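Local coordinates for protein HTH-type transcriptional regulator YgaV (Escherichia coli K12, PDB 3CUO) that regulates transcription in response to sulfide, acting as both repressor and activator and repressing many anaerobic respiratory genes when sulfide compounds are absent, at residues P24-I29 against S56-R61. Residues are numbered along the deposited sequence; the frame is centred on the assembly and turned at random.
Sequences PKRLLI and SQHLAR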
loop_
_atom_site.group_PDB
_atom_site.type_symbol
_atom_site.label_atom_id
_atom_site.label_comp_id
_atom_site.label_asym_id
_atom_site.label_seq_id
_atom_site.Cartn_x
_atom_site.Cartn_y
_atom_site.Cartn_z
ATOM N N PRO A 24 4.831 8.832 -3.896
ATOM C CA PRO A 24 5.801 9.212 -2.899
ATOM C C PRO A 24 5.479 10.515 -2.143
ATOM O O PRO A 24 5.741 10.624 -0.953
ATOM C CB PRO A 24 7.121 9.378 -3.730
ATOM C CG PRO A 24 6.685 9.328 -5.158
ATOM C CD PRO A 24 5.438 8.645 -5.245
ATOM N N LYS A 25 4.973 11.503 -2.845
ATOM C CA LYS A 25 4.682 12.793 -2.252
ATOM C C LYS A 25 3.446 12.692 -1.336
ATOM O O LYS A 25 3.385 13.364 -0.318
ATOM C CB LYS A 25 4.470 13.833 -3.355
ATOM C CG LYS A 25 5.662 14.036 -4.290
ATOM C CD LYS A 25 6.876 14.494 -3.532
ATOM C CE LYS A 25 8.101 14.773 -4.470
ATOM N NZ LYS A 25 8.239 13.637 -5.399
ATOM N N ARG A 26 2.497 11.824 -1.690
ATOM C CA ARG A 26 1.401 11.499 -0.787
ATOM C C ARG A 26 1.912 10.833 0.497
ATOM O O ARG A 26 1.445 11.130 1.545
ATOM C CB ARG A 26 0.382 10.630 -1.469
ATOM C CG ARG A 26 -0.320 11.268 -2.591
ATOM C CD ARG A 26 -1.538 10.462 -2.943
ATOM N NE ARG A 26 -2.247 11.131 -4.009
ATOM C CZ ARG A 26 -3.384 10.710 -4.544
ATOM N NH1 ARG A 26 -3.987 9.654 -4.104
ATOM N NH2 ARG A 26 -3.939 11.386 -5.523
ATOM N N LEU A 27 2.934 9.995 0.429
ATOM C CA LEU A 27 3.506 9.442 1.649
ATOM C C LEU A 27 4.164 10.484 2.500
ATOM O O LEU A 27 4.031 10.437 3.714
ATOM C CB LEU A 27 4.555 8.311 1.387
ATOM C CG LEU A 27 3.990 7.000 0.894
ATOM C CD1 LEU A 27 5.178 6.051 0.661
ATOM C CD2 LEU A 27 2.896 6.334 1.829
ATOM N N LEU A 28 4.902 11.395 1.899
ATOM C CA LEU A 28 5.520 12.508 2.683
ATOM C C LEU A 28 4.467 13.343 3.346
ATOM O O LEU A 28 4.575 13.714 4.520
ATOM C CB LEU A 28 6.362 13.398 1.758
ATOM C CG LEU A 28 7.478 12.749 0.972
ATOM C CD1 LEU A 28 8.308 13.752 0.198
ATOM C CD2 LEU A 28 8.337 11.978 1.982
ATOM N N ILE A 29 3.391 13.593 2.623
ATOM C CA ILE A 29 2.221 14.360 3.181
ATOM C C ILE A 29 1.668 13.680 4.415
ATOM O O ILE A 29 1.467 14.329 5.498
ATOM C CB ILE A 29 1.116 14.541 2.145
ATOM C CG1 ILE A 29 1.448 15.605 1.116
ATOM C CG2 ILE A 29 -0.302 14.924 2.791
ATOM C CD1 ILE A 29 0.446 15.563 -0.120
ATOM N N SER A 56 -2.663 20.639 -3.403
ATOM C CA SER A 56 -4.082 20.711 -3.078
ATOM C C SER A 56 -4.903 19.650 -3.799
ATOM O O SER A 56 -5.881 19.122 -3.237
ATOM C CB SER A 56 -4.617 22.148 -3.328
ATOM O OG SER A 56 -4.115 23.034 -2.326
ATOM N N GLN A 57 -4.496 19.286 -5.019
ATOM C CA GLN A 57 -5.176 18.190 -5.740
ATOM C C GLN A 57 -4.939 16.872 -5.087
ATOM O O GLN A 57 -5.858 16.129 -4.982
ATOM C CB GLN A 57 -4.749 18.043 -7.230
ATOM C CG GLN A 57 -5.678 18.751 -8.192
ATOM C CD GLN A 57 -4.997 19.119 -9.479
ATOM O OE1 GLN A 57 -5.336 20.137 -10.141
ATOM N NE2 GLN A 57 -3.991 18.337 -9.834
ATOM N N HIS A 58 -3.704 16.561 -4.704
ATOM C CA HIS A 58 -3.415 15.335 -3.947
ATOM C C HIS A 58 -4.283 15.341 -2.659
ATOM O O HIS A 58 -4.959 14.385 -2.356
ATOM C CB HIS A 58 -1.923 15.194 -3.568
ATOM C CG HIS A 58 -1.003 14.793 -4.711
ATOM N ND1 HIS A 58 -0.915 13.505 -5.200
ATOM C CD2 HIS A 58 -0.075 15.501 -5.387
ATOM C CE1 HIS A 58 0.003 13.440 -6.149
ATOM N NE2 HIS A 58 0.528 14.643 -6.285
ATOM N N LEU A 59 -4.265 16.422 -1.917
ATOM C CA LEU A 59 -5.091 16.507 -0.689
ATOM C C LEU A 59 -6.589 16.234 -0.888
ATOM O O LEU A 59 -7.184 15.515 -0.085
ATOM C CB LEU A 59 -4.934 17.881 -0.054
ATOM C CG LEU A 59 -3.538 18.024 0.536
ATOM C CD1 LEU A 59 -3.169 19.500 0.674
ATOM C CD2 LEU A 59 -3.391 17.227 1.848
ATOM N N ALA A 60 -7.179 16.845 -1.919
ATOM C CA ALA A 60 -8.607 16.680 -2.259
ATOM C C ALA A 60 -8.912 15.269 -2.610
ATOM O O ALA A 60 -9.884 14.672 -2.118
ATOM C CB ALA A 60 -9.044 17.654 -3.423
ATOM N N ARG A 61 -8.010 14.656 -3.385
ATOM C CA ARG A 61 -8.188 13.268 -3.720
ATOM C C ARG A 61 -8.032 12.347 -2.501
ATOM O O ARG A 61 -8.812 11.439 -2.354
ATOM C CB ARG A 61 -7.229 12.828 -4.868
ATOM C CG ARG A 61 -7.220 13.793 -6.105
ATOM C CD ARG A 61 -6.403 13.173 -7.239
ATOM N NE ARG A 61 -5.832 14.087 -8.261
ATOM C CZ ARG A 61 -4.511 14.268 -8.500
ATOM N NH1 ARG A 61 -3.551 13.680 -7.779
ATOM N NH2 ARG A 61 -4.138 15.116 -9.464
#
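Arg26 reaches over from helix 24-33 to His58 on helix 52-64, the second helix of the predicted DNA-binding helix-turn-helix of this ArsR-type winged-helix domain. The two segments cross at -76°, with their axes 10.8 Å apart at closest approach.

One side-chain hydrogen bond joins them. Arg26 NE donates to His58 ND1 at 3.0 Å, and the bond is nearly straight at 173°. It lies in the plane of both groups, although the guanidinium and the imidazole stand almost perpendicular, 89° apart. As the acceptor, ND1 carries no proton, which is consistent with a neutral ring protonated on NE2. The extended Arg26 chain, with chi2 and chi3 both near 180°, carries NE across to the ring edge. Arg26 NH1 bonds to Ala20 O, so the guanidinium is held at two points. His23 meets the His58 ring edge-to-face. An alanine in place of Arg26 would probably leave His58 ND1 without its donor and the ring freer to turn.

Like charges also meet here. Arg26 NH2 lies 3.2 Å from Arg61 NH1. Both are donors, so this is no bond, and the closeness probably costs some repulsion.

The apolar part is small and buried. Ile29 CD1 lies 4.2 Å from His58 CB. Met62 also touches Ile29, and Leu44 of helix 41-48 packs on Leu59, so the first helix of the motif shares this core. The short CG2 branch of Ile29 meets the CD2 methyl of Leu59, 4.0 Å away, with the two side chains crossing at a slant.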